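Long-range contact in tube-forming protein in Mycobacterial Envelpe, TiME (Mycolicibacterium smegmatis, PDB 7CU9), which probably forms a tube across the mycobacterial outer envelope that is thought to serve as a channel for protein secretion: residues Q37-A50 / R105-D119. Residues are numbered along the deposited sequence; the frame is centred on the assembly and turned at random.
Sequences QAFSVDNPVCNNWA and RTVGCAGQTTAMHLD
Trp-49 meets the 105-119 segment along nearly its whole side chain. Its CB already lies 4.2 Å from Cys-109 SG. Chi1 of -86° turns CG away from the carbonyl carbon, and the indole lies flat over the loop. Thr-106 CB sits over the five-membered ring, a CH-pi contact 3.8 Å from its centroid. CD1 meets Thr-106 CG2 (3.5 Å); NE1 lies near Thr-106 OG1 at an angle too poor for a hydrogen bond, and that hydroxyl is hydrogen-bonded to Val-102 O. CE3 comes 3.5 Å from Cys-109 SG, oblique to the six-membered ring, CZ3 reaches Ala-110 N (3.6 Å), and CH2 ends against the Ala-110 methyl. Trp-140 stacks on the indole.

Before Cys-46 in the chain, Asn-43 N donates to Thr-114 OG1 (3.0 Å). Ser-40 and His-117 exchange both backbone bonds. On their side of the sheet His-117 NE2 donates to Asp-42 OD1 (2.8 Å), which lies in the imidazole plane. On the other, Met-116 lays CE over the Phe-39 ring (CH-pi), with SD farther above that face, a Met-aromatic contact. The result is an antiparallel edge-strand pairing, 39-41 outermost in the PknH-like domain's sheet, its following 3-10 turn stapled by the Cys-46 to Cys-109 disulfide to the loop entering 113-118.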
ATOM      1  N   GLN B  37      -1.011 -15.648  22.270  1.00 14.95           N
ATOM      2  CA  GLN B  37      -2.303 -14.947  22.105  1.00 15.48           C
ATOM      3  C   GLN B  37      -2.352 -13.810  23.124  1.00 16.62           C
ATOM      4  O   GLN B  37      -2.383 -14.107  24.330  1.00 17.86           O
ATOM      5  CB  GLN B  37      -3.469 -15.917  22.266  1.00 15.42           C
ATOM      6  CG  GLN B  37      -4.803 -15.196  22.168  1.00 15.09           C
ATOM      7  CD  GLN B  37      -5.979 -16.083  21.842  1.00 14.87           C
ATOM      8  OE1 GLN B  37      -5.854 -17.132  21.214  1.00 14.29           O
ATOM      9  NE2 GLN B  37      -7.155 -15.635  22.249  1.00 14.80           N
ATOM     10  N   ALA B  38      -2.345 -12.569  22.638  1.00 17.53           N
ATOM     11  CA  ALA B  38      -2.235 -11.337  23.453  1.00 18.29           C
ATOM     12  C   ALA B  38      -3.583 -10.607  23.478  1.00 18.52           C
ATOM     13  O   ALA B  38      -3.586  -9.358  23.536  1.00 19.75           O
ATOM     14  CB  ALA B  38      -1.134 -10.468  22.904  1.00 18.87           C
ATOM     15  N   PHE B  39      -4.685 -11.356  23.464  1.00 17.98           N
ATOM     16  CA  PHE B  39      -6.063 -10.799  23.440  1.00 17.63           C
ATOM     17  C   PHE B  39      -7.086 -11.865  23.841  1.00 17.75           C
ATOM     18  O   PHE B  39      -6.785 -13.074  23.808  1.00 16.71           O
ATOM     19  CB  PHE B  39      -6.401 -10.294  22.035  1.00 17.14           C
ATOM     20  CG  PHE B  39      -6.540 -11.407  21.027  1.00 16.55           C
ATOM     21  CD1 PHE B  39      -7.763 -12.027  20.822  1.00 16.34           C
ATOM     22  CD2 PHE B  39      -5.442 -11.858  20.309  1.00 16.56           C
ATOM     23  CE1 PHE B  39      -7.887 -13.075  19.923  1.00 16.32           C
ATOM     24  CE2 PHE B  39      -5.571 -12.900  19.407  1.00 16.35           C
ATOM     25  CZ  PHE B  39      -6.790 -13.509  19.217  1.00 16.46           C
ATOM     26  N   SER B  40      -8.296 -11.412  24.171  1.00 17.94           N
ATOM     27  CA  SER B  40      -9.537 -12.220  24.161  1.00 18.47           C
ATOM     28  C   SER B  40     -10.541 -11.545  23.222  1.00 17.97           C
ATOM     29  O   SER B  40     -10.423 -10.328  22.998  1.00 18.29           O
ATOM     30  CB  SER B  40     -10.104 -12.389  25.546  1.00 19.60           C
ATOM     31  OG  SER B  40     -10.513 -11.138  26.069  1.00 21.05           O
ATOM     32  N   VAL B  41     -11.463 -12.325  22.672  1.00 17.86           N
ATOM     33  CA  VAL B  41     -12.562 -11.831  21.798  1.00 18.51           C
ATOM     34  C   VAL B  41     -13.889 -12.185  22.479  1.00 18.45           C
ATOM     35  O   VAL B  41     -13.964 -13.254  23.102  1.00 18.69           O
ATOM     36  CB  VAL B  41     -12.429 -12.412  20.378  1.00 19.39           C
ATOM     37  CG1 VAL B  41     -12.512 -13.928  20.345  1.00 19.24           C
ATOM     38  CG2 VAL B  41     -13.436 -11.804  19.432  1.00 21.41           C
ATOM     39  N   ASP B  42     -14.897 -11.315  22.384  1.00 18.28           N
ATOM     40  CA  ASP B  42     -16.226 -11.567  23.004  1.00 18.67           C
ATOM     41  C   ASP B  42     -16.882 -12.770  22.323  1.00 18.39           C
ATOM     42  O   ASP B  42     -17.449 -13.619  23.036  1.00 19.79           O
ATOM     43  CB  ASP B  42     -17.135 -10.342  22.919  1.00 19.31           C
ATOM     44  CG  ASP B  42     -16.757  -9.223  23.871  1.00 20.44           C
ATOM     45  OD1 ASP B  42     -15.982  -9.484  24.815  1.00 21.67           O
ATOM     46  OD2 ASP B  42     -17.250  -8.099  23.662  1.00 22.36           O
ATOM     47  N   ASN B  43     -16.830 -12.829  20.991  1.00 17.81           N
ATOM     48  CA  ASN B  43     -17.451 -13.919  20.199  1.00 17.40           C
ATOM     49  C   ASN B  43     -16.397 -14.986  19.918  1.00 17.42           C
ATOM     50  O   ASN B  43     -15.500 -14.766  19.107  1.00 16.68           O
ATOM     51  CB  ASN B  43     -18.085 -13.392  18.912  1.00 17.43           C
ATOM     52  CG  ASN B  43     -18.899 -14.451  18.203  1.00 17.60           C
ATOM     53  OD1 ASN B  43     -18.760 -15.640  18.487  1.00 17.91           O
ATOM     54  ND2 ASN B  43     -19.746 -14.034  17.278  1.00 18.01           N
ATOM     55  N   PRO B  44     -16.471 -16.172  20.565  1.00 17.62           N
ATOM     56  CA  PRO B  44     -15.385 -17.152  20.497  1.00 17.52           C
ATOM     57  C   PRO B  44     -15.121 -17.729  19.099  1.00 17.13           C
ATOM     58  O   PRO B  44     -14.007 -18.158  18.860  1.00 16.29           O
ATOM     59  CB  PRO B  44     -15.834 -18.270  21.453  1.00 18.33           C
ATOM     60  CG  PRO B  44     -17.335 -18.125  21.528  1.00 18.68           C
ATOM     61  CD  PRO B  44     -17.594 -16.638  21.396  1.00 18.25           C
ATOM     62  N   VAL B  45     -16.107 -17.709  18.197  1.00 16.26           N
ATOM     63  CA  VAL B  45     -15.942 -18.271  16.823  1.00 16.46           C
ATOM     64  C   VAL B  45     -14.977 -17.391  16.021  1.00 15.53           C
ATOM     65  O   VAL B  45     -14.500 -17.861  14.983  1.00 16.02           O
ATOM     66  CB  VAL B  45     -17.272 -18.459  16.071  1.00 17.65           C
ATOM     67  CG1 VAL B  45     -18.199 -19.405  16.818  1.00 18.85           C
ATOM     68  CG2 VAL B  45     -17.951 -17.135  15.750  1.00 17.60           C
ATOM     69  N   CYS B  46     -14.682 -16.171  16.471  1.00 14.65           N
ATOM     70  CA  CYS B  46     -13.757 -15.261  15.747  1.00 14.37           C
ATOM     71  C   CYS B  46     -12.338 -15.333  16.319  1.00 13.52           C
ATOM     72  O   CYS B  46     -11.459 -14.660  15.763  1.00 13.10           O
ATOM     73  CB  CYS B  46     -14.284 -13.834  15.746  1.00 14.69           C
ATOM     74  SG  CYS B  46     -15.675 -13.639  14.599  1.00 16.82           S
ATOM     75  N   ASN B  47     -12.099 -16.152  17.346  1.00 12.85           N
ATOM     76  CA  ASN B  47     -10.769 -16.220  18.006  1.00 12.69           C
ATOM     77  C   ASN B  47      -9.673 -16.460  16.957  1.00 12.05           C
ATOM     78  O   ASN B  47      -8.686 -15.700  16.942  1.00 11.88           O
ATOM     79  CB  ASN B  47     -10.715 -17.289  19.095  1.00 12.90           C
ATOM     80  CG  ASN B  47      -9.492 -17.119  19.968  1.00 13.06           C
ATOM     81  OD1 ASN B  47      -9.499 -16.327  20.908  1.00 13.77           O
ATOM     82  ND2 ASN B  47      -8.423 -17.830  19.640  1.00 13.31           N
ATOM     83  N   ASN B  48      -9.828 -17.470  16.103  1.00 11.70           N
ATOM     84  CA  ASN B  48      -8.723 -17.921  15.217  1.00 11.47           C
ATOM     85  C   ASN B  48      -8.707 -17.120  13.912  1.00 11.16           C
ATOM     86  O   ASN B  48      -7.884 -17.438  13.050  1.00 10.79           O
ATOM     87  CB  ASN B  48      -8.758 -19.433  15.016  1.00 11.50           C
ATOM     88  CG  ASN B  48      -8.507 -20.180  16.306  1.00 11.58           C
ATOM     89  OD1 ASN B  48      -8.200 -19.576  17.336  1.00 12.33           O
ATOM     90  ND2 ASN B  48      -8.642 -21.493  16.256  1.00 11.60           N
ATOM     91  N   TRP B  49      -9.539 -16.080  13.794  1.00 10.82           N
ATOM     92  CA  TRP B  49      -9.430 -15.047  12.732  1.00 10.79           C
ATOM     93  C   TRP B  49      -8.875 -13.739  13.312  1.00 10.59           C
ATOM     94  O   TRP B  49      -8.393 -12.905  12.532  1.00 10.32           O
ATOM     95  CB  TRP B  49     -10.793 -14.819  12.066  1.00 10.72           C
ATOM     96  CG  TRP B  49     -11.114 -15.747  10.935  1.00 10.74           C
ATOM     97  CD1 TRP B  49     -10.486 -16.912  10.586  1.00 10.81           C
ATOM     98  CD2 TRP B  49     -12.179 -15.570   9.985  1.00 10.84           C
ATOM     99  NE1 TRP B  49     -11.086 -17.467   9.486  1.00 10.98           N
ATOM    100  CE2 TRP B  49     -12.130 -16.663   9.095  1.00 11.05           C
ATOM    101  CE3 TRP B  49     -13.155 -14.583   9.799  1.00 11.10           C
ATOM    102  CZ2 TRP B  49     -13.025 -16.789   8.033  1.00 11.19           C
ATOM    103  CZ3 TRP B  49     -14.036 -14.710   8.748  1.00 11.18           C
ATOM    104  CH2 TRP B  49     -13.970 -15.799   7.880  1.00 11.16           C
ATOM    105  N   ALA B  50      -8.957 -13.540  14.630  1.00 10.86           N
ATOM    106  CA  ALA B  50      -8.642 -12.246  15.282  1.00 11.16           C
ATOM    107  C   ALA B  50      -7.139 -11.941  15.210  1.00 11.56           C
ATOM    108  O   ALA B  50      -6.763 -10.760  15.239  1.00 11.70           O
ATOM    109  CB  ALA B  50      -9.152 -12.255  16.704  1.00 11.14           C
ATOM    110  N   ARG B 105     -12.869 -23.867  13.374  1.00 14.47           N
ATOM    111  CA  ARG B 105     -13.284 -23.204  14.639  1.00 14.13           C
ATOM    112  C   ARG B 105     -13.788 -21.782  14.367  1.00 13.55           C
ATOM    113  O   ARG B 105     -14.245 -21.134  15.331  1.00 14.10           O
ATOM    114  CB  ARG B 105     -12.131 -23.224  15.641  1.00 14.01           C
ATOM    115  CG  ARG B 105     -11.632 -24.627  15.947  1.00 14.52           C
ATOM    116  CD  ARG B 105     -10.625 -24.619  17.072  1.00 14.80           C
ATOM    117  NE  ARG B 105     -10.239 -25.974  17.418  1.00 15.54           N
ATOM    118  CZ  ARG B 105      -9.335 -26.288  18.338  1.00 15.82           C
ATOM    119  NH1 ARG B 105      -8.699 -25.340  19.003  1.00 16.48           N
ATOM    120  NH2 ARG B 105      -9.064 -27.561  18.578  1.00 16.32           N
ATOM    121  N   THR B 106     -13.723 -21.323  13.115  1.00 13.34           N
ATOM    122  CA  THR B 106     -14.100 -19.940  12.719  1.00 13.18           C
ATOM    123  C   THR B 106     -15.313 -19.947  11.784  1.00 14.29           C
ATOM    124  O   THR B 106     -15.656 -18.872  11.263  1.00 14.08           O
ATOM    125  CB  THR B 106     -12.910 -19.206  12.094  1.00 12.70           C
ATOM    126  OG1 THR B 106     -12.410 -20.014  11.030  1.00 12.58           O
ATOM    127  CG2 THR B 106     -11.821 -18.917  13.103  1.00 12.58           C
ATOM    128  N   VAL B 107     -15.959 -21.095  11.584  1.00 15.51           N
ATOM    129  CA  VAL B 107     -17.240 -21.151  10.824  1.00 16.98           C
ATOM    130  C   VAL B 107     -18.259 -20.339  11.627  1.00 17.21           C
ATOM    131  O   VAL B 107     -18.447 -20.640  12.824  1.00 18.92           O
ATOM    132  CB  VAL B 107     -17.700 -22.597  10.565  1.00 17.87           C
ATOM    133  CG1 VAL B 107     -19.044 -22.647   9.852  1.00 18.49           C
ATOM    134  CG2 VAL B 107     -16.658 -23.378   9.780  1.00 18.30           C
ATOM    135  N   GLY B 108     -18.823 -19.299  11.013  1.00 17.05           N
ATOM    136  CA  GLY B 108     -19.768 -18.376  11.667  1.00 16.38           C
ATOM    137  C   GLY B 108     -19.152 -17.028  11.998  1.00 15.83           C
ATOM    138  O   GLY B 108     -19.910 -16.119  12.378  1.00 16.19           O
ATOM    139  N   CYS B 109     -17.831 -16.867  11.879  1.00 14.28           N
ATOM    140  CA  CYS B 109     -17.168 -15.572  12.173  1.00 13.77           C
ATOM    141  C   CYS B 109     -17.494 -14.560  11.067  1.00 13.41           C
ATOM    142  O   CYS B 109     -17.716 -13.382  11.399  1.00 13.06           O
ATOM    143  CB  CYS B 109     -15.661 -15.728  12.322  1.00 13.51           C
ATOM    144  SG  CYS B 109     -14.839 -14.178  12.783  1.00 13.32           S
ATOM    145  N   ALA B 110     -17.518 -14.988   9.802  1.00 13.45           N
ATOM    146  CA  ALA B 110     -17.813 -14.095   8.656  1.00 13.52           C
ATOM    147  C   ALA B 110     -19.146 -13.385   8.923  1.00 13.78           C
ATOM    148  O   ALA B 110     -20.137 -14.076   9.240  1.00 14.22           O
ATOM    149  CB  ALA B 110     -17.848 -14.865   7.362  1.00 13.65           C
ATOM    150  N   GLY B 111     -19.148 -12.058   8.841  1.00 13.63           N
ATOM    151  CA  GLY B 111     -20.355 -11.236   9.040  1.00 13.91           C
ATOM    152  C   GLY B 111     -20.501 -10.743  10.466  1.00 13.95           C
ATOM    153  O   GLY B 111     -21.414  -9.932  10.712  1.00 14.88           O
ATOM    154  N   GLN B 112     -19.626 -11.175  11.383  1.00 13.54           N
ATOM    155  CA  GLN B 112     -19.698 -10.790  12.813  1.00 13.91           C
ATOM    156  C   GLN B 112     -18.795  -9.588  13.097  1.00 14.15           C
ATOM    157  O   GLN B 112     -17.678  -9.505  12.539  1.00 13.81           O
ATOM    158  CB  GLN B 112     -19.312 -11.958  13.722  1.00 14.28           C
ATOM    159  CG  GLN B 112     -20.287 -13.122  13.638  1.00 14.54           C
ATOM    160  CD  GLN B 112     -21.683 -12.708  14.034  1.00 15.12           C
ATOM    161  OE1 GLN B 112     -21.896 -12.156  15.107  1.00 16.84           O
ATOM    162  NE2 GLN B 112     -22.640 -12.957  13.159  1.00 14.85           N
ATOM    163  N   THR B 113     -19.279  -8.698  13.955  1.00 14.94           N
ATOM    164  CA  THR B 113     -18.492  -7.633  14.608  1.00 16.00           C
ATOM    165  C   THR B 113     -18.347  -8.029  16.072  1.00 16.06           C
ATOM    166  O   THR B 113     -19.356  -8.435  16.678  1.00 16.30           O
ATOM    167  CB  THR B 113     -19.153  -6.263  14.434  1.00 16.39           C
ATOM    168  OG1 THR B 113     -19.252  -6.009  13.032  1.00 17.12           O
ATOM    169  CG2 THR B 113     -18.388  -5.147  15.108  1.00 16.95           C
ATOM    170  N   THR B 114     -17.140  -7.947  16.619  1.00 16.22           N
ATOM    171  CA  THR B 114     -16.882  -8.341  18.026  1.00 16.17           C
ATOM    172  C   THR B 114     -15.746  -7.501  18.599  1.00 16.40           C
ATOM    173  O   THR B 114     -14.937  -6.965  17.822  1.00 16.49           O
ATOM    174  CB  THR B 114     -16.635  -9.851  18.134  1.00 16.53           C
ATOM    175  OG1 THR B 114     -16.721 -10.216  19.511  1.00 16.89           O
ATOM    176  CG2 THR B 114     -15.299 -10.272  17.567  1.00 17.05           C
ATOM    177  N   ALA B 115     -15.709  -7.399  19.925  1.00 16.87           N
ATOM    178  CA  ALA B 115     -14.688  -6.640  20.673  1.00 17.43           C
ATOM    179  C   ALA B 115     -13.482  -7.542  20.946  1.00 17.92           C
ATOM    180  O   ALA B 115     -13.678  -8.716  21.317  1.00 17.63           O
ATOM    181  CB  ALA B 115     -15.272  -6.089  21.949  1.00 17.78           C
ATOM    182  N   MET B 116     -12.294  -6.997  20.702  1.00 18.74           N
ATOM    183  CA  MET B 116     -10.994  -7.610  21.082  1.00 19.08           C
ATOM    184  C   MET B 116     -10.474  -6.871  22.316  1.00 19.83           C
ATOM    185  O   MET B 116     -10.323  -5.640  22.243  1.00 20.52           O
ATOM    186  CB  MET B 116      -9.951  -7.502  19.963  1.00 18.90           C
ATOM    187  CG  MET B 116     -10.115  -8.532  18.868  1.00 18.67           C
ATOM    188  SD  MET B 116      -8.812  -8.402  17.607  1.00 18.33           S
ATOM    189  CE  MET B 116      -7.448  -9.225  18.430  1.00 18.55           C
ATOM    190  N   HIS B 117     -10.248  -7.602  23.406  1.00 20.43           N
ATOM    191  CA  HIS B 117      -9.658  -7.065  24.659  1.00 21.90           C
ATOM    192  C   HIS B 117      -8.163  -7.381  24.649  1.00 22.90           C
ATOM    193  O   HIS B 117      -7.822  -8.571  24.754  1.00 22.47           O
ATOM    194  CB  HIS B 117     -10.386  -7.639  25.876  1.00 22.09           C
ATOM    195  CG  HIS B 117     -11.863  -7.474  25.784  1.00 23.22           C
ATOM    196  ND1 HIS B 117     -12.483  -6.264  26.022  1.00 23.95           N
ATOM    197  CD2 HIS B 117     -12.837  -8.345  25.449  1.00 23.64           C
ATOM    198  CE1 HIS B 117     -13.782  -6.403  25.849  1.00 24.32           C
ATOM    199  NE2 HIS B 117     -14.025  -7.668  25.500  1.00 24.30           N
ATOM    200  N   LEU B 118      -7.321  -6.358  24.488  1.00 25.10           N
ATOM    201  CA  LEU B 118      -5.848  -6.507  24.337  1.00 27.10           C
ATOM    202  C   LEU B 118      -5.200  -6.557  25.725  1.00 29.79           C
ATOM    203  O   LEU B 118      -5.757  -5.949  26.664  1.00 29.40           O
ATOM    204  CB  LEU B 118      -5.300  -5.348  23.500  1.00 27.25           C
ATOM    205  CG  LEU B 118      -5.943  -5.149  22.126  1.00 27.90           C
ATOM    206  CD1 LEU B 118      -5.195  -4.089  21.333  1.00 28.74           C
ATOM    207  CD2 LEU B 118      -6.000  -6.452  21.342  1.00 28.16           C
ATOM    208  N   ASP B 119      -4.076  -7.271  25.840  1.00 32.93           N
ATOM    209  CA  ASP B 119      -3.308  -7.445  27.103  1.00 35.54           C
ATOM    210  C   ASP B 119      -2.904  -6.070  27.652  1.00 37.51           C
ATOM    211  O   ASP B 119      -2.831  -5.939  28.887  1.00 39.64           O
ATOM    212  CB  ASP B 119      -2.083  -8.343  26.893  1.00 36.17           C
ATOM    213  CG  ASP B 119      -2.409  -9.817  26.712  1.00 36.71           C
ATOM    214  OD1 ASP B 119      -3.602 -10.178  26.798  1.00 36.22           O
ATOM    215  OD2 ASP B 119      -1.462 -10.600  26.495  1.00 37.86           O
TER
HETATM  216  O   HOH W   1     -18.435  -7.575  21.312  1.00 20.28           O
HETATM  217  O   HOH W   2     -20.370 -11.037  17.143  1.00 19.00           O
HETATM  218  O   HOH W   3     -11.862 -19.519  16.474  1.00 14.55           O